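Local coordinates for adhesion and penetration protein autotransporter (Haemophilus influenzae, PDB 3SYJ), which promotes adherence to and invasion of host cells, self-associates to drive bacterial aggregation, and is probably a serine protease, at residues 418-424 with 444-450; 432-436 with 461-466. The contacts are given in a common frame with arbitrary orientation. Residues are numbered along the deposited sequence.

Interaction 1. Residues 418-424 with 444-450; sequences GENKGSI and QAFSEIG
Both segments run parallel, mostly extended but kinked at K421, A445 and S447, each a loop leading into a strand, residues pairing 25 apart. A single backbone bridge joins E419 to Q444 (CA-CA 4.5 Å): Q444 N donates to G418 O at 3.1 Å and N420 N to Q444 O at 3.0 Å. G418, at phi/psi 89/-155, sits where a side chain would jam against the preceding carbonyl. Midway, S447 N reaches G422 O at 2.9 Å. Regular pairing then begins at I424 and I449 (CA-CA 5.0 Å), with I424 N to E448 O at 2.9 Å and G450 N to I424 O at 3.1 Å.

N420, chi1 t, accepts G422 N on OD1 (3.1 Å), an Asx turn; G398 N donates to the same OD1. Its ND2 donates to A445 O at 2.8 Å. S447 OG, chi1 p, donates to K421 O at 3.0 Å. One water links S423 OG (2.8 Å) with E448 OE1 (2.7 Å). I424, chi1 t, lays CG2 over the F446 ring, 3.6 Å from its centroid, a CH-pi contact, and CG2 also meets I449 CG1 at 3.7 Å. Such stacked parallel coils are those of the autotransporter passenger's beta-helix.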
loop_
_atom_site.group_PDB
_atom_site.type_symbol
_atom_site.label_atom_id
_atom_site.label_comp_id
_atom_site.label_asym_id
_atom_site.label_seq_id
_atom_site.Cartn_x
_atom_site.Cartn_y
_atom_site.Cartn_z
ATOM N N GLY A 418 -55.319 -26.585 -11.110
ATOM C CA GLY A 418 -54.964 -27.905 -11.584
ATOM C C GLY A 418 -53.906 -27.912 -12.667
ATOM O O GLY A 418 -53.096 -26.991 -12.785
ATOM N N GLU A 419 -53.921 -28.973 -13.462
ATOM C CA GLU A 419 -52.962 -29.138 -14.544
ATOM C C GLU A 419 -53.536 -28.584 -15.830
ATOM O O GLU A 419 -54.397 -29.205 -16.447
ATOM C CB GLU A 419 -52.638 -30.617 -14.736
ATOM C CG GLU A 419 -51.945 -30.928 -16.050
ATOM C CD GLU A 419 -51.882 -32.417 -16.336
ATOM O OE1 GLU A 419 -52.417 -33.204 -15.521
ATOM O OE2 GLU A 419 -51.301 -32.802 -17.376
ATOM N N ASN A 420 -53.074 -27.407 -16.234
ATOM C CA ASN A 420 -53.475 -26.865 -17.521
ATOM C C ASN A 420 -52.719 -27.599 -18.602
ATOM O O ASN A 420 -51.489 -27.706 -18.555
ATOM C CB ASN A 420 -53.187 -25.373 -17.620
ATOM C CG ASN A 420 -53.429 -24.831 -19.016
ATOM O OD1 ASN A 420 -54.353 -25.259 -19.713
ATOM N ND2 ASN A 420 -52.599 -23.884 -19.434
ATOM N N LYS A 421 -53.439 -28.130 -19.574
ATOM C CA LYS A 421 -52.767 -28.900 -20.601
ATOM C C LYS A 421 -52.399 -28.063 -21.833
ATOM O O LYS A 421 -51.624 -28.509 -22.677
ATOM C CB LYS A 421 -53.566 -30.151 -20.952
ATOM C CG LYS A 421 -53.141 -31.362 -20.140
ATOM C CD LYS A 421 -54.086 -32.528 -20.332
ATOM C CE LYS A 421 -55.410 -32.271 -19.627
ATOM N NZ LYS A 421 -56.283 -33.478 -19.629
ATOM N N GLY A 422 -52.930 -26.843 -21.915
ATOM C CA GLY A 422 -52.567 -25.932 -22.985
ATOM C C GLY A 422 -51.166 -25.384 -22.779
ATOM O O GLY A 422 -50.613 -25.454 -21.677
ATOM N N SER A 423 -50.581 -24.840 -23.838
ATOM C CA SER A 423 -49.295 -24.159 -23.710
ATOM C C SER A 423 -49.452 -22.657 -23.948
ATOM O O SER A 423 -50.563 -22.156 -24.099
ATOM C CB SER A 423 -48.269 -24.757 -24.674
ATOM O OG SER A 423 -48.708 -24.620 -26.014
ATOM N N ILE A 424 -48.341 -21.936 -23.978
ATOM C CA ILE A 424 -48.407 -20.493 -24.173
ATOM C C ILE A 424 -47.207 -19.934 -24.929
ATOM O O ILE A 424 -46.077 -20.413 -24.776
ATOM C CB ILE A 424 -48.545 -19.756 -22.824
ATOM C CG1 ILE A 424 -48.766 -18.251 -23.039
ATOM C CG2 ILE A 424 -47.322 -20.010 -21.959
ATOM C CD1 ILE A 424 -49.367 -17.537 -21.845
ATOM N N GLN A 444 -50.037 -27.111 -12.673
ATOM C CA GLN A 444 -49.206 -26.825 -13.847
ATOM C C GLN A 444 -49.783 -25.652 -14.623
ATOM O O GLN A 444 -50.949 -25.682 -15.030
ATOM C CB GLN A 444 -49.094 -28.050 -14.754
ATOM C CG GLN A 444 -48.410 -27.781 -16.094
ATOM C CD GLN A 444 -48.306 -29.028 -16.956
ATOM O OE1 GLN A 444 -49.126 -29.255 -17.849
ATOM N NE2 GLN A 444 -47.310 -29.853 -16.679
ATOM N N ALA A 445 -48.977 -24.612 -14.813
ATOM C CA ALA A 445 -49.444 -23.409 -15.500
ATOM C C ALA A 445 -49.667 -23.641 -16.989
ATOM O O ALA A 445 -50.687 -23.239 -17.537
ATOM C CB ALA A 445 -48.478 -22.267 -15.275
ATOM N N PHE A 446 -48.701 -24.292 -17.632
ATOM C CA PHE A 446 -48.783 -24.625 -19.054
ATOM C C PHE A 446 -47.947 -25.870 -19.342
ATOM O O PHE A 446 -46.978 -26.150 -18.640
ATOM C CB PHE A 446 -48.306 -23.454 -19.923
ATOM C CG PHE A 446 -49.104 -22.189 -19.738
ATOM C CD1 PHE A 446 -50.308 -22.004 -20.408
ATOM C CD2 PHE A 446 -48.650 -21.187 -18.897
ATOM C CE1 PHE A 446 -51.044 -20.839 -20.241
ATOM C CE2 PHE A 446 -49.380 -20.029 -18.714
ATOM C CZ PHE A 446 -50.579 -19.851 -19.388
ATOM N N SER A 447 -48.319 -26.622 -20.367
ATOM C CA SER A 447 -47.544 -27.802 -20.730
ATOM C C SER A 447 -46.263 -27.399 -21.453
ATOM O O SER A 447 -45.373 -28.218 -21.655
ATOM C CB SER A 447 -48.364 -28.721 -21.624
ATOM O OG SER A 447 -48.712 -28.047 -22.815
ATOM N N GLU A 448 -46.176 -26.131 -21.837
ATOM C CA GLU A 448 -45.036 -25.629 -22.593
ATOM C C GLU A 448 -45.117 -24.105 -22.634
ATOM O O GLU A 448 -46.197 -23.540 -22.825
ATOM C CB GLU A 448 -45.059 -26.213 -24.007
ATOM C CG GLU A 448 -43.808 -25.978 -24.827
ATOM C CD GLU A 448 -43.829 -26.734 -26.154
ATOM O OE1 GLU A 448 -44.809 -26.580 -26.921
ATOM O OE2 GLU A 448 -42.862 -27.480 -26.429
ATOM N N ILE A 449 -43.978 -23.443 -22.448
ATOM C CA ILE A 449 -43.941 -21.981 -22.347
ATOM C C ILE A 449 -42.786 -21.410 -23.166
ATOM O O ILE A 449 -41.638 -21.810 -22.987
ATOM C CB ILE A 449 -43.794 -21.511 -20.873
ATOM C CG1 ILE A 449 -44.939 -22.044 -20.006
ATOM C CG2 ILE A 449 -43.727 -19.995 -20.785
ATOM C CD1 ILE A 449 -44.662 -21.949 -18.510
ATOM N N GLY A 450 -43.095 -20.487 -24.074
ATOM C CA GLY A 450 -42.070 -19.838 -24.865
ATOM C C GLY A 450 -42.101 -18.324 -24.726
ATOM O O GLY A 450 -43.169 -17.721 -24.629
HETATM O O HOH W 1 -46.479 -24.563 -27.660
#

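Interaction 2. Residues 432-436 with 461-466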
loop_
_atom_site.group_PDB
_atom_site.type_symbol
_atom_site.label_atom_id
_atom_site.label_comp_id
_atom_site.label_asym_id
_atom_site.label_seq_id
_atom_site.Cartn_x
_atom_site.Cartn_y
_atom_site.Cartn_z
ATOM N N ILE A 432 -47.664 -13.573 -15.417
ATOM C CA ILE A 432 -47.284 -14.043 -14.092
ATOM C C ILE A 432 -47.858 -15.439 -13.903
ATOM O O ILE A 432 -49.046 -15.660 -14.133
ATOM C CB ILE A 432 -47.832 -13.113 -12.989
ATOM C CG1 ILE A 432 -47.284 -11.692 -13.171
ATOM C CG2 ILE A 432 -47.486 -13.653 -11.624
ATOM C CD1 ILE A 432 -47.902 -10.667 -12.230
ATOM N N LEU A 433 -47.012 -16.383 -13.507
ATOM C CA LEU A 433 -47.452 -17.755 -13.291
ATOM C C LEU A 433 -47.769 -18.001 -11.830
ATOM O O LEU A 433 -46.876 -17.975 -10.982
ATOM C CB LEU A 433 -46.379 -18.744 -13.734
ATOM C CG LEU A 433 -45.893 -18.604 -15.176
ATOM C CD1 LEU A 433 -44.806 -19.632 -15.450
ATOM C CD2 LEU A 433 -47.071 -18.765 -16.134
ATOM N N GLU A 434 -49.043 -18.244 -11.542
ATOM C CA GLU A 434 -49.454 -18.648 -10.204
ATOM C C GLU A 434 -50.620 -19.642 -10.225
ATOM O O GLU A 434 -51.616 -19.437 -9.533
ATOM C CB GLU A 434 -49.815 -17.420 -9.346
ATOM C CG GLU A 434 -49.545 -17.631 -7.853
ATOM C CD GLU A 434 -49.999 -16.478 -6.973
ATOM O OE1 GLU A 434 -50.337 -15.400 -7.503
ATOM O OE2 GLU A 434 -50.017 -16.658 -5.737
ATOM N N GLN A 435 -50.505 -20.710 -11.014
ATOM C CA GLN A 435 -51.524 -21.757 -11.002
ATOM C C GLN A 435 -51.691 -22.257 -9.588
ATOM O O GLN A 435 -50.704 -22.401 -8.864
ATOM C CB GLN A 435 -51.123 -22.957 -11.860
ATOM C CG GLN A 435 -51.436 -22.833 -13.317
ATOM C CD GLN A 435 -52.890 -23.048 -13.648
ATOM O OE1 GLN A 435 -53.416 -24.161 -13.590
ATOM N NE2 GLN A 435 -53.541 -21.982 -14.038
ATOM N N GLN A 436 -52.936 -22.543 -9.217
ATOM C CA GLN A 436 -53.254 -23.167 -7.938
ATOM C C GLN A 436 -53.408 -24.672 -8.106
ATOM O O GLN A 436 -53.955 -25.137 -9.105
ATOM C CB GLN A 436 -54.574 -22.627 -7.399
ATOM C CG GLN A 436 -54.827 -21.156 -7.641
ATOM C CD GLN A 436 -54.065 -20.265 -6.687
ATOM O OE1 GLN A 436 -52.844 -20.131 -6.782
ATOM N NE2 GLN A 436 -54.788 -19.636 -5.765
ATOM N N ASN A 461 -44.514 -16.518 -9.657
ATOM C CA ASN A 461 -45.072 -16.223 -8.345
ATOM C C ASN A 461 -45.299 -17.475 -7.511
ATOM O O ASN A 461 -46.024 -17.439 -6.528
ATOM C CB ASN A 461 -46.368 -15.420 -8.466
ATOM C CG ASN A 461 -46.120 -13.925 -8.554
ATOM O OD1 ASN A 461 -46.990 -13.126 -8.221
ATOM N ND2 ASN A 461 -44.926 -13.543 -8.994
ATOM N N ASP A 462 -44.664 -18.575 -7.903
ATOM C CA ASP A 462 -44.798 -19.840 -7.182
ATOM C C ASP A 462 -43.803 -20.861 -7.715
ATOM O O ASP A 462 -43.187 -20.653 -8.767
ATOM C CB ASP A 462 -46.230 -20.375 -7.303
ATOM C CG ASP A 462 -46.530 -21.511 -6.320
ATOM O OD1 ASP A 462 -45.724 -21.762 -5.396
ATOM O OD2 ASP A 462 -47.587 -22.160 -6.475
ATOM N N ASP A 463 -43.637 -21.961 -6.986
ATOM C CA ASP A 463 -42.772 -23.043 -7.434
ATOM C C ASP A 463 -43.562 -24.073 -8.231
ATOM O O ASP A 463 -44.796 -24.073 -8.225
ATOM C CB ASP A 463 -42.077 -23.723 -6.257
ATOM C CG ASP A 463 -41.246 -22.761 -5.436
ATOM O OD1 ASP A 463 -40.486 -21.965 -6.026
ATOM O OD2 ASP A 463 -41.348 -22.798 -4.193
ATOM N N LYS A 464 -42.832 -24.936 -8.930
ATOM C CA LYS A 464 -43.414 -26.045 -9.660
ATOM C C LYS A 464 -44.576 -25.625 -10.545
ATOM O O LYS A 464 -45.659 -26.189 -10.454
ATOM C CB LYS A 464 -43.878 -27.115 -8.678
ATOM C CG LYS A 464 -42.790 -27.582 -7.753
ATOM C CD LYS A 464 -43.103 -28.966 -7.231
ATOM C CE LYS A 464 -41.828 -29.721 -6.891
ATOM N NZ LYS A 464 -41.964 -31.182 -7.192
ATOM N N GLN A 465 -44.343 -24.645 -11.412
ATOM C CA GLN A 465 -45.397 -24.113 -12.274
ATOM C C GLN A 465 -45.350 -24.723 -13.661
ATOM O O GLN A 465 -46.335 -24.694 -14.406
ATOM C CB GLN A 465 -45.282 -22.591 -12.379
ATOM C CG GLN A 465 -45.694 -21.860 -11.122
ATOM C CD GLN A 465 -47.192 -21.895 -10.905
ATOM O OE1 GLN A 465 -47.678 -22.251 -9.820
ATOM N NE2 GLN A 465 -47.938 -21.533 -11.939
ATOM N N PHE A 466 -44.190 -25.262 -14.006
ATOM C CA PHE A 466 -43.986 -25.846 -15.315
ATOM C C PHE A 466 -42.748 -26.717 -15.288
ATOM O O PHE A 466 -41.914 -26.608 -14.393
ATOM C CB PHE A 466 -43.803 -24.755 -16.371
ATOM C CG PHE A 466 -42.608 -23.882 -16.127
ATOM C CD1 PHE A 466 -41.369 -24.205 -16.670
ATOM C CD2 PHE A 466 -42.711 -22.747 -15.343
ATOM C CE1 PHE A 466 -40.256 -23.405 -16.440
ATOM C CE2 PHE A 466 -41.607 -21.948 -15.107
ATOM C CZ PHE A 466 -40.378 -22.277 -15.664
HETATM O O HOH W 2 -50.084 -21.997 -6.563
#
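N461 is the first residue past strand 455-460, and it carries the parallel pairing one step beyond that strand: its N donates to L433 O at 3.1 Å. Its side chain runs along the neighbouring coil, with CG 3.4 Å from I432 CG2 and CB 3.9 Å from E434 CG. The chain then leaves 432-436. D462 still points its CA-to-CB bond toward that segment, but its CB reaches E434 CG only at 4.3 Å, and a water lies close to both D462 OD2 (2.5 Å) and Q435 O (2.4 Å). The same carboxylate forms a salt bridge with K443, while D462 OD1 accepts a weak 2.6 Å hydrogen bond from D463 N. D463 and K464 swing clear of the first segment; K464, at phi/psi 50/54, takes a left-handed conformation where the loop bends back. Q465 comes back in. It is buried, its CB directed toward 432-436, and two m rotamers fold the side chain so that its end lies against the backbone from L433 to Q435. F466 closes the segment with chi1 p, bringing ring atom CD2 within 3.8 Å of L433 CD1. L460, I449 and the ring of F471 also pack around it. This is a corner of the beta-helix, where a loop between consecutive strands bulges out, then brings Q465 and F466 back against the neighbouring coil.

How the interactions relate
Along the chain the four segments alternate: 418-424, 432-436, 444-450, 461-466. Each interaction joins one coil of the beta-helix to the next, since strand 423-427 lies beside 449-452 and strand 430-433 beside 455-460; their centres are about 10 Å apart. Interaction 1 leads into the nine-stranded parallel sheet through the first of these pairs; interaction 2 sits where the second pair runs out of another sheet. The two touch directly: A445 N probably hydrogen-bonds to Q465 O at 2.7 Å, and G418 N to Q436 O at 2.8 Å, so the coil-on-coil stacking of the elongated passenger domain, which the bacterium presents at its surface, is kept through the loops between its sheets.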